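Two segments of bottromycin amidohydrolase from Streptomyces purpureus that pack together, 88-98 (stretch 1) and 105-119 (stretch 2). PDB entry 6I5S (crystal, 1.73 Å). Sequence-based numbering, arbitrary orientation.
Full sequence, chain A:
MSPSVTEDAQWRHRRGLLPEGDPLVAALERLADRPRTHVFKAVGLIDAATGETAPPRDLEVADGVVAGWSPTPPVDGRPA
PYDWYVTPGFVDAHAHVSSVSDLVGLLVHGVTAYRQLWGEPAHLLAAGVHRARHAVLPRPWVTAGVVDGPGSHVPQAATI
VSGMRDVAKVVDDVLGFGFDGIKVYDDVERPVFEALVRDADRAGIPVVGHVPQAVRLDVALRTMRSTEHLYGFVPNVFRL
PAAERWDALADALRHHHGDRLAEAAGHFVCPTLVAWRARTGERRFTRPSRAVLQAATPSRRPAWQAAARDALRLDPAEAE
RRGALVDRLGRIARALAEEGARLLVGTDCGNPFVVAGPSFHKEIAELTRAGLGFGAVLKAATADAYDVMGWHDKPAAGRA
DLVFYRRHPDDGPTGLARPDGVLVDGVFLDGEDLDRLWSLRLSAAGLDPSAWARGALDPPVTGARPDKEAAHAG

Stretch 1, residues 88-98: PGFVDAHAHVS
Stretch 2 (105-119) GLLVHGVTAYRQLWG

Two neighbouring strands run parallel here, interrupted twice by shifts of register. Residues 105-108 close a helix, His-109 leaves helical phi/psi, and Gly-110 (86/7) turns the chain into strand 111-116. Strand 90-92 lies beside it, the axes 4.5 Å apart at closest approach and their directions 24° apart.

The ladder opens with Phe-90 N donating to Gly-110 O at 3.0 Å. Phe-90 O then accepts from Thr-112 N at 2.9 Å and, weakly, from Ala-113 N at 3.3 Å. This shared acceptor marks a bulge: Phe-90 pairs with Val-111 (CA-CA 4.4 Å), but Val-91 pairs with Ala-113 (CA-CA 4.8 Å), and Thr-112, at phi/psi -106/-1, is the extra residue. Asp-92 N to Ala-113 O (3.1 Å) and Arg-115 N to Asp-92 O (3.0 Å) flank Tyr-114, whose CA lies 4.6 Å from Asp-92 CA.

Stretch 1 then turns a corner at Ala-93 (-78/0) and His-94 (-155/82). Asp-92, chi1 t, braces it by accepting from His-94 N at OD2, 3.0 Å. Pairing resumes with Ala-95 opposite Gln-116: Ala-95 N donates to Arg-115 O at 2.9 Å, while Leu-117 N reaches Ala-95 O only weakly, at 3.5 Å.

Side chains complete what the backbone leaves open. The corner carbonyl Ala-93 O receives Arg-115 NE at 2.7 Å and, weakly, Arg-115 NH1 at 3.0 Å, lying near the guanidinium plane; the arginine rotamer is m, t, m with chi4 169°. From the last bridge, Gln-116 (chi1 t, chi2 p) reaches Val-97, with Gln-116 OE1 accepting from Val-97 N at 2.8 Å and Gln-116 NE2 donating to Trp-118 O at 3.1 Å.

Phe-90, Val-111, Asp-92, Tyr-114, Ala-95 and Gln-116 share one sheet face; Val-91 and Ala-113 occupy the other, with Val-91 CG2 4.2 Å from Ala-113 CB. Tyr-114, chi1 p, offers a ring face to Val-97, chi1 t, whose CG2 sits 3.8 Å from the centroid of the Tyr-114 ring. The same Val-97 CG2 lies 4.0 Å from Leu-106 CD1, linking the helix to this cluster. Leu-117, its chi1 off-well at -111°, covers one face of the t-rotamer His-94 ring, with Leu-117 CB 4.2 Å from the centroid of that ring.

Two of the glycines, Gly-89 and Gly-110, fit close quarters. A CB on Gly-89 would fall 2.0 Å from Thr-112 OG1; one on Gly-110 would meet Phe-90 CE2 at 2.8 Å, and positive phi independently favours glycine there.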

ATOM      1  N   PRO A  88       1.573   0.531  15.306  1.00 30.33           N
ATOM      2  CA  PRO A  88       1.940   1.611  14.397  1.00 25.62           C
ATOM      3  C   PRO A  88       0.933   1.675  13.261  1.00 28.79           C
ATOM      4  O   PRO A  88       0.278   0.690  12.895  1.00 30.12           O
ATOM      5  CB  PRO A  88       3.307   1.180  13.888  1.00 32.50           C
ATOM      6  CG  PRO A  88       3.839   0.284  14.918  1.00 36.04           C
ATOM      7  CD  PRO A  88       2.654  -0.484  15.385  1.00 33.92           C
ATOM      8  N   GLY A  89       0.817   2.851  12.673  1.00 27.07           N
ATOM      9  CA  GLY A  89      -0.020   2.991  11.498  1.00 25.76           C
ATOM     10  C   GLY A  89       0.505   2.142  10.359  1.00 26.80           C
ATOM     11  O   GLY A  89       1.705   1.929  10.244  1.00 27.32           O
ATOM     12  N   PHE A  90      -0.424   1.654   9.530  1.00 25.24           N
ATOM     13  CA  PHE A  90      -0.096   0.785   8.404  1.00 27.70           C
ATOM     14  C   PHE A  90       0.373   1.587   7.198  1.00 28.11           C
ATOM     15  O   PHE A  90       0.015   2.763   7.014  1.00 24.76           O
ATOM     16  CB  PHE A  90      -1.322  -0.047   7.977  1.00 26.97           C
ATOM     17  CG  PHE A  90      -1.972  -0.766   9.113  1.00 26.01           C
ATOM     18  CD1 PHE A  90      -1.215  -1.370  10.096  1.00 27.22           C
ATOM     19  CD2 PHE A  90      -3.333  -0.801   9.218  1.00 25.08           C
ATOM     20  CE1 PHE A  90      -1.822  -1.976  11.206  1.00 30.76           C
ATOM     21  CE2 PHE A  90      -3.946  -1.428  10.341  1.00 26.09           C
ATOM     22  CZ  PHE A  90      -3.158  -2.016  11.306  1.00 27.03           C
ATOM     23  N   VAL A  91       1.162   0.911   6.357  1.00 25.25           N
ATOM     24  CA  VAL A  91       1.688   1.486   5.121  1.00 26.15           C
ATOM     25  C   VAL A  91       1.265   0.597   3.971  1.00 22.51           C
ATOM     26  O   VAL A  91       1.670  -0.578   3.898  1.00 24.00           O
ATOM     27  CB  VAL A  91       3.217   1.617   5.146  1.00 25.09           C
ATOM     28  CG1 VAL A  91       3.662   2.427   3.865  1.00 24.77           C
ATOM     29  CG2 VAL A  91       3.662   2.314   6.449  1.00 27.09           C
ATOM     30  N   ASP A  92       0.452   1.140   3.056  1.00 22.49           N
ATOM     31  CA  ASP A  92       0.221   0.435   1.793  1.00 26.94           C
ATOM     32  C   ASP A  92       1.445   0.653   0.900  1.00 28.84           C
ATOM     33  O   ASP A  92       1.666   1.757   0.378  1.00 25.31           O
ATOM     34  CB  ASP A  92      -1.063   0.884   1.100  1.00 26.13           C
ATOM     35  CG  ASP A  92      -1.383   0.038  -0.131  1.00 30.08           C
ATOM     36  OD1 ASP A  92      -2.548  -0.030  -0.495  1.00 25.17           O
ATOM     37  OD2 ASP A  92      -0.449  -0.552  -0.755  1.00 26.29           O
ATOM     38  N   ALA A  93       2.226  -0.392   0.734  1.00 25.34           N
ATOM     39  CA  ALA A  93       3.523  -0.269   0.055  1.00 25.73           C
ATOM     40  C   ALA A  93       3.435  -0.192  -1.473  1.00 25.14           C
ATOM     41  O   ALA A  93       4.478  -0.040  -2.145  1.00 25.34           O
ATOM     42  CB  ALA A  93       4.420  -1.407   0.466  1.00 28.23           C
ATOM     43  N   HIS A  94       2.246  -0.238  -2.046  1.00 23.40           N
ATOM     44  CA  HIS A  94       2.117  -0.077  -3.489  1.00 26.42           C
ATOM     45  C   HIS A  94       0.715   0.435  -3.784  1.00 31.65           C
ATOM     46  O   HIS A  94      -0.156  -0.355  -4.135  1.00 26.86           O
ATOM     47  CB  HIS A  94       2.346  -1.394  -4.205  1.00 29.07           C
ATOM     48  CG  HIS A  94       2.560  -1.271  -5.701  1.00 27.79           C
ATOM     49  ND1 HIS A  94       3.683  -1.760  -6.340  1.00 34.33           N
ATOM     50  CD2 HIS A  94       1.797  -0.709  -6.674  1.00 39.46           C
ATOM     51  CE1 HIS A  94       3.607  -1.478  -7.630  1.00 28.86           C
ATOM     52  NE2 HIS A  94       2.463  -0.872  -7.869  1.00 34.81           N
ATOM     53  N   ALA A  95       0.475   1.737  -3.663  1.00 28.66           N
ATOM     54  CA  ALA A  95      -0.847   2.303  -3.890  1.00 30.67           C
ATOM     55  C   ALA A  95      -0.792   3.231  -5.096  1.00 38.67           C
ATOM     56  O   ALA A  95       0.268   3.757  -5.445  1.00 34.30           O
ATOM     57  CB  ALA A  95      -1.365   3.056  -2.655  1.00 31.95           C
ATOM     58  N   HIS A  96      -1.916   3.324  -5.801  1.00 28.94           N
ATOM     59  CA  HIS A  96      -2.099   4.255  -6.908  1.00 30.68           C
ATOM     60  C   HIS A  96      -3.259   5.159  -6.485  1.00 27.30           C
ATOM     61  O   HIS A  96      -4.404   4.964  -6.880  1.00 31.01           O
ATOM     62  CB  HIS A  96      -2.359   3.538  -8.217  1.00 37.31           C
ATOM     63  CG  HIS A  96      -1.154   2.797  -8.719  1.00 75.58           C
ATOM     64  ND1 HIS A  96      -0.049   3.436  -9.245  1.00 82.99           N
ATOM     65  CD2 HIS A  96      -0.856   1.477  -8.718  1.00 86.74           C
ATOM     66  CE1 HIS A  96       0.864   2.541  -9.568  1.00 80.57           C
ATOM     67  NE2 HIS A  96       0.399   1.346  -9.258  1.00 74.08           N
ATOM     68  N   VAL A  97      -2.937   6.137  -5.656  1.00 29.32           N
ATOM     69  CA  VAL A  97      -3.900   7.118  -5.166  1.00 26.60           C
ATOM     70  C   VAL A  97      -4.140   8.121  -6.276  1.00 30.61           C
ATOM     71  O   VAL A  97      -3.200   8.772  -6.747  1.00 31.02           O
ATOM     72  CB  VAL A  97      -3.366   7.781  -3.910  1.00 27.96           C
ATOM     73  CG1 VAL A  97      -4.207   9.001  -3.570  1.00 32.08           C
ATOM     74  CG2 VAL A  97      -3.352   6.737  -2.801  1.00 27.39           C
ATOM     75  N   SER A  98      -5.406   8.221  -6.714  1.00 24.79           N
ATOM     76  CA  SER A  98      -5.835   9.101  -7.785  1.00 24.39           C
ATOM     77  C   SER A  98      -6.965  10.028  -7.375  1.00 30.04           C
ATOM     78  O   SER A  98      -7.310  10.935  -8.146  1.00 30.93           O
ATOM     79  CB  SER A  98      -6.292   8.283  -9.009  1.00 37.79           C
ATOM     80  OG  SER A  98      -5.199   7.591  -9.546  1.00 66.38           O
ATOM     81  N   GLY A 105     -10.431   5.933   2.044  1.00 26.76           N
ATOM     82  CA  GLY A 105     -10.419   4.481   2.190  1.00 26.72           C
ATOM     83  C   GLY A 105      -9.210   3.984   2.952  1.00 30.16           C
ATOM     84  O   GLY A 105      -9.331   3.153   3.862  1.00 25.83           O
ATOM     85  N   LEU A 106      -8.022   4.523   2.630  1.00 26.18           N
ATOM     86  CA  LEU A 106      -6.833   4.122   3.372  1.00 22.92           C
ATOM     87  C   LEU A 106      -6.961   4.449   4.855  1.00 24.27           C
ATOM     88  O   LEU A 106      -6.727   3.561   5.697  1.00 27.51           O
ATOM     89  CB  LEU A 106      -5.578   4.759   2.766  1.00 25.47           C
ATOM     90  CG  LEU A 106      -5.235   4.285   1.360  1.00 25.40           C
ATOM     91  CD1 LEU A 106      -4.135   5.142   0.765  1.00 27.12           C
ATOM     92  CD2 LEU A 106      -4.826   2.822   1.320  1.00 24.02           C
ATOM     93  N   LEU A 107      -7.347   5.715   5.199  1.00 24.69           N
ATOM     94  CA  LEU A 107      -7.393   6.129   6.595  1.00 26.04           C
ATOM     95  C   LEU A 107      -8.349   5.262   7.389  1.00 25.83           C
ATOM     96  O   LEU A 107      -8.064   4.866   8.516  1.00 27.44           O
ATOM     97  CB  LEU A 107      -7.870   7.578   6.694  1.00 27.99           C
ATOM     98  CG  LEU A 107      -6.835   8.613   6.272  1.00 34.04           C
ATOM     99  CD1 LEU A 107      -7.543   9.980   6.315  1.00 37.61           C
ATOM    100  CD2 LEU A 107      -5.644   8.554   7.205  1.00 37.80           C
ATOM    101  N   VAL A 108      -9.508   4.999   6.816  1.00 26.40           N
ATOM    102  CA  VAL A 108     -10.547   4.228   7.517  1.00 33.21           C
ATOM    103  C   VAL A 108     -10.036   2.842   7.891  1.00 28.05           C
ATOM    104  O   VAL A 108     -10.479   2.247   8.881  1.00 29.52           O
ATOM    105  CB  VAL A 108     -11.796   4.153   6.602  1.00 30.84           C
ATOM    106  CG1 VAL A 108     -12.648   2.952   6.921  1.00 48.25           C
ATOM    107  CG2 VAL A 108     -12.578   5.446   6.701  1.00 35.23           C
ATOM    108  N   HIS A 109      -9.075   2.318   7.127  1.00 24.42           N
ATOM    109  CA  HIS A 109      -8.559   0.985   7.346  1.00 28.34           C
ATOM    110  C   HIS A 109      -7.218   0.987   8.051  1.00 27.22           C
ATOM    111  O   HIS A 109      -6.565  -0.070   8.102  1.00 25.81           O
ATOM    112  CB  HIS A 109      -8.503   0.207   6.018  1.00 27.53           C
ATOM    113  CG  HIS A 109      -9.875  -0.093   5.515  1.00 25.00           C
ATOM    114  ND1 HIS A 109     -10.599   0.791   4.754  1.00 26.15           N
ATOM    115  CD2 HIS A 109     -10.685  -1.167   5.728  1.00 29.31           C
ATOM    116  CE1 HIS A 109     -11.812   0.298   4.541  1.00 29.64           C
ATOM    117  NE2 HIS A 109     -11.890  -0.889   5.119  1.00 28.47           N
ATOM    118  N   GLY A 110      -6.852   2.122   8.663  1.00 25.38           N
ATOM    119  CA  GLY A 110      -5.660   2.209   9.491  1.00 28.39           C
ATOM    120  C   GLY A 110      -4.388   2.503   8.731  1.00 25.82           C
ATOM    121  O   GLY A 110      -3.296   2.429   9.303  1.00 24.54           O
ATOM    122  N   VAL A 111      -4.507   2.783   7.448  1.00 25.35           N
ATOM    123  CA  VAL A 111      -3.348   3.056   6.592  1.00 26.10           C
ATOM    124  C   VAL A 111      -3.064   4.554   6.664  1.00 24.83           C
ATOM    125  O   VAL A 111      -3.833   5.380   6.138  1.00 26.42           O
ATOM    126  CB  VAL A 111      -3.600   2.619   5.158  1.00 24.63           C
ATOM    127  CG1 VAL A 111      -2.354   2.981   4.308  1.00 24.86           C
ATOM    128  CG2 VAL A 111      -3.866   1.132   5.041  1.00 28.40           C
ATOM    129  N   THR A 112      -1.960   4.898   7.309  1.00 25.03           N
ATOM    130  CA  THR A 112      -1.583   6.267   7.547  1.00 25.07           C
ATOM    131  C   THR A 112      -0.438   6.752   6.666  1.00 24.58           C
ATOM    132  O   THR A 112      -0.027   7.906   6.810  1.00 25.15           O
ATOM    133  CB  THR A 112      -1.206   6.472   9.035  1.00 25.59           C
ATOM    134  OG1 THR A 112      -0.169   5.587   9.422  1.00 30.36           O
ATOM    135  CG2 THR A 112      -2.406   6.205   9.959  1.00 27.50           C
ATOM    136  N   ALA A 113       0.101   5.884   5.810  1.00 23.94           N
ATOM    137  CA  ALA A 113       1.126   6.244   4.841  1.00 24.25           C
ATOM    138  C   ALA A 113       1.023   5.263   3.662  1.00 26.30           C
ATOM    139  O   ALA A 113       0.422   4.190   3.764  1.00 25.44           O
ATOM    140  CB  ALA A 113       2.522   6.185   5.455  1.00 28.87           C
ATOM    141  N   TYR A 114       1.509   5.696   2.510  1.00 24.60           N
ATOM    142  CA  TYR A 114       1.511   4.816   1.349  1.00 22.66           C
ATOM    143  C   TYR A 114       2.690   5.210   0.447  1.00 22.64           C
ATOM    144  O   TYR A 114       3.103   6.381   0.420  1.00 23.33           O
ATOM    145  CB  TYR A 114       0.179   4.902   0.588  1.00 23.33           C
ATOM    146  CG  TYR A 114      -0.167   6.299   0.024  1.00 26.82           C
ATOM    147  CD1 TYR A 114       0.085   6.636  -1.314  1.00 27.27           C
ATOM    148  CD2 TYR A 114      -0.764   7.263   0.831  1.00 26.78           C
ATOM    149  CE1 TYR A 114      -0.200   7.912  -1.808  1.00 27.58           C
ATOM    150  CE2 TYR A 114      -1.090   8.560   0.343  1.00 28.91           C
ATOM    151  CZ  TYR A 114      -0.834   8.861  -0.982  1.00 31.31           C
ATOM    152  OH  TYR A 114      -1.129  10.071  -1.457  1.00 29.28           O
ATOM    153  N   ARG A 115       3.185   4.220  -0.297  1.00 23.53           N
ATOM    154  CA  ARG A 115       4.087   4.456  -1.430  1.00 22.98           C
ATOM    155  C   ARG A 115       3.239   4.621  -2.683  1.00 28.70           C
ATOM    156  O   ARG A 115       2.488   3.721  -3.097  1.00 27.42           O
ATOM    157  CB  ARG A 115       5.112   3.340  -1.603  1.00 25.08           C
ATOM    158  CG  ARG A 115       6.014   3.167  -0.414  1.00 24.02           C
ATOM    159  CD  ARG A 115       7.259   2.301  -0.746  1.00 26.80           C
ATOM    160  NE  ARG A 115       6.893   1.012  -1.387  1.00 26.73           N
ATOM    161  CZ  ARG A 115       7.740   0.168  -1.967  1.00 26.91           C
ATOM    162  NH1 ARG A 115       7.312  -0.958  -2.524  1.00 27.63           N
ATOM    163  NH2 ARG A 115       9.066   0.388  -1.996  1.00 25.40           N
ATOM    164  N   GLN A 116       3.383   5.771  -3.297  1.00 21.31           N
ATOM    165  CA  GLN A 116       2.756   6.101  -4.575  1.00 23.57           C
ATOM    166  C   GLN A 116       3.744   5.763  -5.667  1.00 29.84           C
ATOM    167  O   GLN A 116       4.682   6.521  -5.920  1.00 27.46           O
ATOM    168  CB  GLN A 116       2.383   7.572  -4.641  1.00 22.00           C
ATOM    169  CG  GLN A 116       1.813   7.995  -5.989  1.00 31.48           C
ATOM    170  CD  GLN A 116       0.455   7.378  -6.264  1.00 28.78           C
ATOM    171  OE1 GLN A 116      -0.296   7.057  -5.346  1.00 29.87           O
ATOM    172  NE2 GLN A 116       0.139   7.206  -7.526  1.00 28.21           N
ATOM    173  N   LEU A 117       3.530   4.625  -6.311  1.00 29.49           N
ATOM    174  CA  LEU A 117       4.520   4.096  -7.246  1.00 34.17           C
ATOM    175  C   LEU A 117       4.297   4.570  -8.675  1.00 45.23           C
ATOM    176  O   LEU A 117       4.909   4.035  -9.609  1.00 51.92           O
ATOM    177  CB  LEU A 117       4.546   2.554  -7.133  1.00 38.03           C
ATOM    178  CG  LEU A 117       5.877   2.137  -6.502  1.00 50.27           C
ATOM    179  CD1 LEU A 117       6.141   2.759  -5.168  1.00 32.61           C
ATOM    180  CD2 LEU A 117       5.933   0.639  -6.386  1.00 55.34           C
ATOM    181  N   TRP A 118       3.483   5.593  -8.864  1.00 34.00           N
ATOM    182  CA  TRP A 118       3.420   6.356 -10.090  1.00 34.93           C
ATOM    183  C   TRP A 118       3.181   7.791  -9.641  1.00 32.09           C
ATOM    184  O   TRP A 118       2.089   8.298  -9.743  1.00 34.43           O
ATOM    185  CB  TRP A 118       2.306   5.868 -11.019  1.00 42.31           C
ATOM    186  CG  TRP A 118       2.580   6.124 -12.418  1.00 59.54           C
ATOM    187  CD1 TRP A 118       2.774   7.335 -13.012  1.00 55.97           C
ATOM    188  CD2 TRP A 118       2.689   5.137 -13.443  1.00 73.21           C
ATOM    189  NE1 TRP A 118       3.007   7.162 -14.361  1.00 66.04           N
ATOM    190  CE2 TRP A 118       2.953   5.820 -14.648  1.00 83.26           C
ATOM    191  CE3 TRP A 118       2.589   3.736 -13.460  1.00 79.58           C
ATOM    192  CZ2 TRP A 118       3.116   5.151 -15.863  1.00 93.35           C
ATOM    193  CZ3 TRP A 118       2.759   3.071 -14.666  1.00 84.05           C
ATOM    194  CH2 TRP A 118       3.018   3.782 -15.852  1.00 94.63           C
ATOM    195  N   GLY A 119       4.217   8.413  -9.090  1.00 29.64           N
ATOM    196  CA  GLY A 119       4.049   9.717  -8.466  1.00 26.97           C
ATOM    197  C   GLY A 119       3.972  10.857  -9.462  1.00 28.02           C
ATOM    198  O   GLY A 119       4.578  10.861 -10.534  1.00 26.86           O
TER